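Local atomic coordinates of class I SAM-dependent methyltransferase (Silicibacter pomeroyi DSS-3, PDB entry 3CVO), a protein that is of unknown function but, from its class I methyltransferase-like Rossmann fold, probably binds S-adenosylmethionine and transfers its methyl group. Residues H122-V134 and T140-D154. Residues are numbered along the deposited sequence; the frame is centred on the assembly and turned at random.
Sequences HPDVVLVDGRFRV and TAFSITRPVTLLFDD. With EDO (1,2-ethanediol), chain J.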
ATOM      1  N   HIS A 122      19.325  -3.096  11.431  1.00 23.10           N
ATOM      2  CA  HIS A 122      18.982  -1.736  11.011  1.00 18.53           C
ATOM      3  C   HIS A 122      20.153  -1.122  10.237  1.00 23.04           C
ATOM      4  O   HIS A 122      21.284  -1.074  10.718  1.00 22.72           O
ATOM      5  CB  HIS A 122      18.643  -0.819  12.207  1.00 20.13           C
ATOM      6  CG  HIS A 122      17.916   0.430  11.830  1.00 21.03           C
ATOM      7  ND1 HIS A 122      18.470   1.421  11.042  1.00 23.53           N
ATOM      8  CD2 HIS A 122      16.684   0.874  12.182  1.00 21.67           C
ATOM      9  CE1 HIS A 122      17.591   2.403  10.900  1.00 23.77           C
ATOM     10  NE2 HIS A 122      16.497   2.086  11.568  1.00 19.38           N
ATOM     11  N   PRO A 123      19.873  -0.617   9.043  1.00 20.16           N
ATOM     12  CA  PRO A 123      20.946  -0.035   8.231  1.00 20.71           C
ATOM     13  C   PRO A 123      21.391   1.283   8.765  1.00 22.10           C
ATOM     14  O   PRO A 123      20.653   1.962   9.506  1.00 18.84           O
ATOM     15  CB  PRO A 123      20.311   0.157   6.842  1.00 24.04           C
ATOM     16  CG  PRO A 123      18.998  -0.425   6.894  1.00 23.71           C
ATOM     17  CD  PRO A 123      18.619  -0.783   8.300  1.00 25.75           C
ATOM     18  N   ASP A 124      22.621   1.603   8.395  1.00 20.90           N
ATOM     19  CA  ASP A 124      23.209   2.923   8.604  1.00 21.30           C
ATOM     20  C   ASP A 124      23.163   3.721   7.323  1.00 21.36           C
ATOM     21  O   ASP A 124      23.003   4.924   7.347  1.00 19.88           O
ATOM     22  CB  ASP A 124      24.639   2.770   9.047  1.00 23.88           C
ATOM     23  CG  ASP A 124      24.750   2.035  10.374  1.00 26.44           C
ATOM     24  OD1 ASP A 124      23.998   2.414  11.288  1.00 25.17           O
ATOM     25  OD2 ASP A 124      25.563   1.092  10.494  1.00 26.49           O
ATOM     26  N   VAL A 125      23.322   3.013   6.208  1.00 22.28           N
ATOM     27  CA  VAL A 125      23.206   3.596   4.861  1.00 18.68           C
ATOM     28  C   VAL A 125      22.343   2.717   3.988  1.00 18.95           C
ATOM     29  O   VAL A 125      22.362   1.501   4.074  1.00 18.73           O
ATOM     30  CB  VAL A 125      24.612   3.835   4.179  1.00 22.10           C
ATOM     31  CG1 VAL A 125      25.291   2.510   3.843  1.00 24.18           C
ATOM     32  CG2 VAL A 125      24.455   4.660   2.919  1.00 18.58           C
ATOM     33  N   VAL A 126      21.520   3.373   3.180  1.00 19.31           N
ATOM     34  CA  VAL A 126      20.712   2.703   2.149  1.00 21.50           C
ATOM     35  C   VAL A 126      21.042   3.271   0.790  1.00 21.64           C
ATOM     36  O   VAL A 126      21.056   4.495   0.557  1.00 20.98           O
ATOM     37  CB  VAL A 126      19.178   2.855   2.395  1.00 23.00           C
ATOM     38  CG1 VAL A 126      18.324   2.198   1.253  1.00 16.52           C
ATOM     39  CG2 VAL A 126      18.813   2.292   3.784  1.00 20.68           C
ATOM     40  N   LEU A 127      21.298   2.359  -0.126  1.00 21.85           N
ATOM     41  CA  LEU A 127      21.485   2.734  -1.526  1.00 21.88           C
ATOM     42  C   LEU A 127      20.300   2.312  -2.383  1.00 21.12           C
ATOM     43  O   LEU A 127      19.914   1.163  -2.400  1.00 20.80           O
ATOM     44  CB  LEU A 127      22.739   2.062  -2.095  1.00 22.10           C
ATOM     45  CG  LEU A 127      22.948   2.256  -3.605  1.00 19.89           C
ATOM     46  CD1 LEU A 127      23.197   3.758  -3.948  1.00 23.15           C
ATOM     47  CD2 LEU A 127      24.084   1.370  -4.169  1.00 19.97           C
ATOM     48  N   VAL A 128      19.726   3.304  -3.048  1.00 20.07           N
ATOM     49  CA  VAL A 128      18.615   3.107  -3.971  1.00 20.06           C
ATOM     50  C   VAL A 128      19.172   3.107  -5.408  1.00 20.32           C
ATOM     51  O   VAL A 128      19.513   4.153  -5.989  1.00 20.50           O
ATOM     52  CB  VAL A 128      17.461   4.118  -3.740  1.00 22.34           C
ATOM     53  CG1 VAL A 128      16.399   4.018  -4.849  1.00 19.60           C
ATOM     54  CG2 VAL A 128      16.825   3.904  -2.347  1.00 25.82           C
ATOM     55  N   ASP A 129      19.359   1.921  -5.964  1.00 20.35           N
ATOM     56  CA  ASP A 129      19.988   1.832  -7.271  1.00 21.36           C
ATOM     57  C   ASP A 129      19.445   0.644  -8.068  1.00 22.68           C
ATOM     58  O   ASP A 129      20.154   0.055  -8.840  1.00 24.14           O
ATOM     59  CB  ASP A 129      21.536   1.769  -7.091  1.00 20.32           C
ATOM     60  CG  ASP A 129      22.307   1.886  -8.381  1.00 30.26           C
ATOM     61  OD1 ASP A 129      21.833   2.574  -9.289  1.00 32.90           O
ATOM     62  OD2 ASP A 129      23.424   1.325  -8.453  1.00 31.84           O
ATOM     63  N   GLY A 130      18.181   0.302  -7.849  1.00 22.88           N
ATOM     64  CA  GLY A 130      17.568  -0.821  -8.563  1.00 24.37           C
ATOM     65  C   GLY A 130      16.233  -0.437  -9.147  1.00 21.82           C
ATOM     66  O   GLY A 130      16.108   0.567  -9.807  1.00 24.74           O
ATOM     67  N   ARG A 131      15.227  -1.241  -8.842  1.00 21.18           N
ATOM     68  CA  ARG A 131      13.879  -1.008  -9.352  1.00 20.23           C
ATOM     69  C   ARG A 131      13.030  -0.341  -8.265  1.00 20.15           C
ATOM     70  O   ARG A 131      13.446  -0.226  -7.131  1.00 23.39           O
ATOM     71  CB  ARG A 131      13.224  -2.313  -9.765  1.00 22.08           C
ATOM     72  CG  ARG A 131      13.955  -3.067 -10.902  1.00 28.53           C
ATOM     73  CD  ARG A 131      13.764  -2.370 -12.232  1.00 26.19           C
ATOM     74  NE  ARG A 131      14.857  -1.452 -12.477  1.00 47.36           N
ATOM     75  CZ  ARG A 131      14.711  -0.222 -12.934  1.00 51.35           C
ATOM     76  NH1 ARG A 131      13.504   0.259 -13.170  1.00 58.88           N
ATOM     77  NH2 ARG A 131      15.780   0.530 -13.138  1.00 55.05           N
ATOM     78  N   PHE A 132      11.840   0.065  -8.632  1.00 19.10           N
ATOM     79  CA  PHE A 132      10.919   0.733  -7.709  1.00 18.60           C
ATOM     80  C   PHE A 132      11.619   1.787  -6.889  1.00 17.22           C
ATOM     81  O   PHE A 132      11.390   1.852  -5.668  1.00 21.21           O
ATOM     82  CB  PHE A 132      10.271  -0.224  -6.730  1.00 23.13           C
ATOM     83  CG  PHE A 132       9.620  -1.403  -7.376  1.00 22.18           C
ATOM     84  CD1 PHE A 132       8.311  -1.336  -7.813  1.00 26.45           C
ATOM     85  CD2 PHE A 132      10.323  -2.569  -7.561  1.00 27.49           C
ATOM     86  CE1 PHE A 132       7.696  -2.440  -8.449  1.00 25.81           C
ATOM     87  CE2 PHE A 132       9.720  -3.686  -8.189  1.00 22.81           C
ATOM     88  CZ  PHE A 132       8.387  -3.601  -8.625  1.00 24.83           C
ATOM     89  N   ARG A 133      12.414   2.634  -7.528  1.00 18.58           N
ATOM     90  CA  ARG A 133      13.330   3.525  -6.756  1.00 19.18           C
ATOM     91  C   ARG A 133      12.589   4.429  -5.760  1.00 19.02           C
ATOM     92  O   ARG A 133      12.964   4.562  -4.589  1.00 19.73           O
ATOM     93  CB  ARG A 133      14.219   4.357  -7.660  1.00 18.71           C
ATOM     94  CG  ARG A 133      15.220   3.491  -8.381  1.00 21.89           C
ATOM     95  CD  ARG A 133      16.368   4.234  -8.995  1.00 24.88           C
ATOM     96  NE  ARG A 133      17.200   3.268  -9.674  1.00 25.09           N
ATOM     97  CZ  ARG A 133      18.383   3.504 -10.230  1.00 26.68           C
ATOM     98  NH1 ARG A 133      18.963   4.702 -10.192  1.00 30.25           N
ATOM     99  NH2 ARG A 133      18.988   2.494 -10.818  1.00 28.12           N
ATOM    100  N   VAL A 134      11.553   5.102  -6.241  1.00 21.35           N
ATOM    101  CA  VAL A 134      10.732   5.926  -5.323  1.00 21.94           C
ATOM    102  C   VAL A 134      10.148   5.103  -4.173  1.00 21.81           C
ATOM    103  O   VAL A 134      10.215   5.500  -3.005  1.00 21.34           O
ATOM    104  CB  VAL A 134       9.664   6.781  -6.057  1.00 21.96           C
ATOM    105  CG1 VAL A 134       8.749   7.498  -5.003  1.00 20.73           C
ATOM    106  CG2 VAL A 134      10.360   7.771  -6.969  1.00 24.19           C
ATOM    107  N   THR A 140      12.069   3.059   3.092  1.00 19.10           N
ATOM    108  CA  THR A 140      13.122   3.308   4.057  1.00 19.27           C
ATOM    109  C   THR A 140      12.613   4.337   5.042  1.00 19.73           C
ATOM    110  O   THR A 140      12.676   4.136   6.248  1.00 20.98           O
ATOM    111  CB  THR A 140      14.411   3.801   3.360  1.00 21.41           C
ATOM    112  OG1 THR A 140      14.862   2.773   2.477  1.00 17.96           O
ATOM    113  CG2 THR A 140      15.509   4.170   4.368  1.00 22.66           C
ATOM    114  N   ALA A 141      12.053   5.425   4.517  1.00 21.24           N
ATOM    115  CA  ALA A 141      11.630   6.565   5.366  1.00 20.94           C
ATOM    116  C   ALA A 141      10.613   6.093   6.374  1.00 23.25           C
ATOM    117  O   ALA A 141      10.626   6.473   7.535  1.00 22.30           O
ATOM    118  CB  ALA A 141      11.030   7.723   4.536  1.00 22.84           C
ATOM    119  N   PHE A 142       9.716   5.234   5.913  1.00 19.64           N
ATOM    120  CA  PHE A 142       8.604   4.851   6.796  1.00 23.00           C
ATOM    121  C   PHE A 142       8.977   3.678   7.711  1.00 23.75           C
ATOM    122  O   PHE A 142       8.313   3.461   8.701  1.00 20.45           O
ATOM    123  CB  PHE A 142       7.369   4.486   5.993  1.00 22.48           C
ATOM    124  CG  PHE A 142       6.811   5.621   5.207  1.00 20.47           C
ATOM    125  CD1 PHE A 142       6.635   6.844   5.781  1.00 25.31           C
ATOM    126  CD2 PHE A 142       6.420   5.426   3.902  1.00 24.44           C
ATOM    127  CE1 PHE A 142       6.132   7.878   5.064  1.00 23.61           C
ATOM    128  CE2 PHE A 142       5.872   6.443   3.197  1.00 23.31           C
ATOM    129  CZ  PHE A 142       5.747   7.689   3.784  1.00 21.15           C
ATOM    130  N   SER A 143      10.069   2.986   7.407  1.00 20.33           N
ATOM    131  CA  SER A 143      10.406   1.710   8.105  1.00 20.25           C
ATOM    132  C   SER A 143      11.520   1.830   9.158  1.00 20.76           C
ATOM    133  O   SER A 143      11.646   1.020  10.089  1.00 22.64           O
ATOM    134  CB  SER A 143      10.775   0.622   7.111  1.00 23.12           C
ATOM    135  OG  SER A 143       9.703   0.266   6.248  1.00 22.58           O
ATOM    136  N   ILE A 144      12.351   2.825   8.966  1.00 18.42           N
ATOM    137  CA  ILE A 144      13.502   3.068   9.850  1.00 18.14           C
ATOM    138  C   ILE A 144      12.983   3.507  11.212  1.00 18.84           C
ATOM    139  O   ILE A 144      11.876   4.046  11.315  1.00 20.22           O
ATOM    140  CB  ILE A 144      14.506   4.107   9.296  1.00 17.77           C
ATOM    141  CG1 ILE A 144      13.851   5.481   9.003  1.00 22.73           C
ATOM    142  CG2 ILE A 144      15.282   3.577   8.024  1.00 18.39           C
ATOM    143  CD1 ILE A 144      14.830   6.595   8.649  1.00 21.06           C
ATOM    144  N   THR A 145      13.779   3.227  12.242  1.00 18.89           N
ATOM    145  CA  THR A 145      13.514   3.654  13.623  1.00 20.72           C
ATOM    146  C   THR A 145      14.553   4.584  14.196  1.00 20.44           C
ATOM    147  O   THR A 145      14.368   5.124  15.276  1.00 21.44           O
ATOM    148  CB  THR A 145      13.279   2.448  14.564  1.00 23.45           C
ATOM    149  OG1 THR A 145      14.401   1.546  14.494  1.00 23.05           O
ATOM    150  CG2 THR A 145      11.984   1.705  14.142  1.00 26.57           C
ATOM    151  N   ARG A 146      15.612   4.808  13.436  1.00 21.65           N
ATOM    152  CA  ARG A 146      16.610   5.862  13.701  1.00 22.66           C
ATOM    153  C   ARG A 146      17.122   6.427  12.342  1.00 21.83           C
ATOM    154  O   ARG A 146      16.904   5.811  11.289  1.00 21.49           O
ATOM    155  CB  ARG A 146      17.749   5.278  14.542  1.00 21.94           C
ATOM    156  CG  ARG A 146      18.522   4.172  13.873  1.00 27.00           C
ATOM    157  CD  ARG A 146      19.694   3.724  14.784  1.00 29.14           C
ATOM    158  NE  ARG A 146      20.360   2.531  14.251  1.00 25.54           N
ATOM    159  CZ  ARG A 146      21.249   2.545  13.264  1.00 26.02           C
ATOM    160  NH1 ARG A 146      21.613   3.675  12.679  1.00 27.36           N
ATOM    161  NH2 ARG A 146      21.775   1.418  12.865  1.00 25.85           N
ATOM    162  N   PRO A 147      17.753   7.610  12.351  1.00 18.13           N
ATOM    163  CA  PRO A 147      18.167   8.242  11.103  1.00 20.28           C
ATOM    164  C   PRO A 147      19.159   7.415  10.324  1.00 21.54           C
ATOM    165  O   PRO A 147      19.985   6.696  10.894  1.00 18.87           O
ATOM    166  CB  PRO A 147      18.822   9.542  11.553  1.00 22.75           C
ATOM    167  CG  PRO A 147      18.170   9.837  12.829  1.00 21.06           C
ATOM    168  CD  PRO A 147      17.956   8.508  13.500  1.00 23.52           C
ATOM    169  N   VAL A 148      19.015   7.508   9.015  1.00 20.31           N
ATOM    170  CA  VAL A 148      19.973   6.935   8.052  1.00 20.16           C
ATOM    171  C   VAL A 148      20.374   7.914   6.952  1.00 23.10           C
ATOM    172  O   VAL A 148      19.734   8.961   6.714  1.00 23.34           O
ATOM    173  CB  VAL A 148      19.449   5.633   7.418  1.00 19.97           C
ATOM    174  CG1 VAL A 148      19.025   4.641   8.489  1.00 22.65           C
ATOM    175  CG2 VAL A 148      18.310   5.894   6.439  1.00 17.64           C
ATOM    176  N   THR A 149      21.489   7.580   6.309  1.00 21.35           N
ATOM    177  CA  THR A 149      21.834   8.166   5.019  1.00 22.35           C
ATOM    178  C   THR A 149      21.257   7.304   3.934  1.00 21.28           C
ATOM    179  O   THR A 149      21.380   6.080   3.951  1.00 21.65           O
ATOM    180  CB  THR A 149      23.362   8.261   4.815  1.00 24.41           C
ATOM    181  OG1 THR A 149      23.889   9.119   5.812  1.00 24.35           O
ATOM    182  CG2 THR A 149      23.715   8.807   3.412  1.00 19.47           C
ATOM    183  N   LEU A 150      20.578   7.968   3.013  1.00 19.57           N
ATOM    184  CA  LEU A 150      20.069   7.326   1.787  1.00 22.71           C
ATOM    185  C   LEU A 150      20.708   7.960   0.583  1.00 21.31           C
ATOM    186  O   LEU A 150      20.757   9.168   0.411  1.00 22.33           O
ATOM    187  CB  LEU A 150      18.523   7.356   1.718  1.00 21.32           C
ATOM    188  CG  LEU A 150      17.968   6.532   0.545  1.00 22.93           C
ATOM    189  CD1 LEU A 150      16.687   5.783   0.960  1.00 21.72           C
ATOM    190  CD2 LEU A 150      17.717   7.340  -0.704  1.00 22.83           C
ATOM    191  N   LEU A 151      21.289   7.113  -0.251  1.00 20.95           N
ATOM    192  CA  LEU A 151      21.900   7.542  -1.500  1.00 22.23           C
ATOM    193  C   LEU A 151      21.007   7.070  -2.644  1.00 23.43           C
ATOM    194  O   LEU A 151      20.669   5.892  -2.753  1.00 21.85           O
ATOM    195  CB  LEU A 151      23.301   6.941  -1.657  1.00 20.85           C
ATOM    196  CG  LEU A 151      24.330   7.154  -0.541  1.00 23.29           C
ATOM    197  CD1 LEU A 151      25.622   6.385  -0.808  1.00 23.69           C
ATOM    198  CD2 LEU A 151      24.563   8.672  -0.288  1.00 17.00           C
ATOM    199  N   PHE A 152      20.577   8.004  -3.458  1.00 22.23           N
ATOM    200  CA  PHE A 152      19.620   7.704  -4.521  1.00 21.21           C
ATOM    201  C   PHE A 152      20.345   8.026  -5.838  1.00 22.77           C
ATOM    202  O   PHE A 152      20.573   9.186  -6.195  1.00 21.51           O
ATOM    203  CB  PHE A 152      18.385   8.567  -4.306  1.00 20.71           C
ATOM    204  CG  PHE A 152      17.149   8.208  -5.129  1.00 23.20           C
ATOM    205  CD1 PHE A 152      17.226   7.932  -6.465  1.00 20.10           C
ATOM    206  CD2 PHE A 152      15.887   8.203  -4.534  1.00 24.77           C
ATOM    207  CE1 PHE A 152      16.092   7.668  -7.218  1.00 26.98           C
ATOM    208  CE2 PHE A 152      14.746   7.941  -5.272  1.00 26.33           C
ATOM    209  CZ  PHE A 152      14.857   7.661  -6.625  1.00 24.84           C
ATOM    210  N   ASP A 153      20.701   6.982  -6.567  1.00 23.73           N
ATOM    211  CA  ASP A 153      21.426   7.176  -7.819  1.00 25.15           C
ATOM    212  C   ASP A 153      20.508   7.566  -8.981  1.00 25.55           C
ATOM    213  O   ASP A 153      19.339   7.174  -9.030  1.00 27.17           O
ATOM    214  CB  ASP A 153      22.228   5.950  -8.194  1.00 25.38           C
ATOM    215  CG  ASP A 153      23.389   6.278  -9.126  1.00 31.29           C
ATOM    216  OD1 ASP A 153      23.806   7.474  -9.275  1.00 33.07           O
ATOM    217  OD2 ASP A 153      23.907   5.312  -9.711  1.00 33.71           O
ATOM    218  N   ASP A 154      21.072   8.384  -9.872  1.00 25.85           N
ATOM    219  CA  ASP A 154      20.359   8.833 -11.079  1.00 27.58           C
ATOM    220  C   ASP A 154      19.135   9.590 -10.681  1.00 26.00           C
ATOM    221  O   ASP A 154      18.083   9.439 -11.276  1.00 26.04           O
ATOM    222  CB  ASP A 154      19.881   7.621 -11.887  1.00 27.81           C
ATOM    223  CG  ASP A 154      21.010   6.680 -12.216  1.00 36.96           C
ATOM    224  OD1 ASP A 154      21.849   7.094 -13.049  1.00 34.40           O
ATOM    225  OD2 ASP A 154      21.082   5.561 -11.619  1.00 36.90           O
TER
HETATM  226  C1  EDO J 207      20.091  -3.396  14.874  1.00 51.74           C
HETATM  227  O1  EDO J 207      18.777  -3.850  14.501  1.00 50.39           O
HETATM  228  C2  EDO J 207      21.062  -4.569  14.952  1.00 47.56           C
HETATM  229  O2  EDO J 207      22.357  -4.127  14.511  1.00 52.21           O
HETATM  230  O   HOH W   1      22.462  -1.757  12.823  1.00 28.76           O
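Backbone hydrogen bonds pair strand 125-128 with strand 148-152, running parallel. Val-126 N bonds to Thr-149 O and Val-126 O accepts from Leu-151 N. Val-128 N then bonds to Leu-151 O at 2.8 Å. Thr-149 N to Asp-124 O and Asp-153 N to Val-128 O extend the pairing at both ends.

Apolar side chains pack on both faces of the sheet. Leu-150 CD1 touches both Val-126 CG1 and Val-128 CG2. Val-128 CG1 sits over the centre of the Phe-152 ring in a CH-pi contact, 4.1 Å from its centroid. On the other face, Leu-127 CD1 meets Leu-151 CB, and helix 18-30 covers Leu-127 and Leu-151. The strands belong to a beta-alpha-beta unit of the Rossmann-like fold, with helix 133-143 as the crossover. Thr-140 of this helix packs on Val-126.

Polar side chains tie the ends. His-122 ND1 donates to Pro-123 O, which fixes the ring and leaves NE2 to accept from Thr-145 N at 3.0 Å, in the ring plane. Arg-146 CG lies over one ring face. The Arg-146 guanidinium has His-122 ND1 over the centre of one face, the two planes 30° apart. NH1 and NH2 both grip Asp-124 OD1, while OD2 takes the backbone N of Glu-32 and Val-33.

Beyond the C-terminal ends of the two strands, Arg-133, at the start of helix 133-143, runs extended from CG to NE. Its NH1 reaches the anti lone pair of Asp-154 OD2 at 2.7 Å, and bonds weakly to Asp-153 O. NE donates to Gly-130 O. Arg-133 NH2 forms a salt bridge with Asp-129 OD1. This positive charge probably eases the closeness of Asp-129 OD1 to Asp-153 OD2; Asp-153 also pairs with Arg-176.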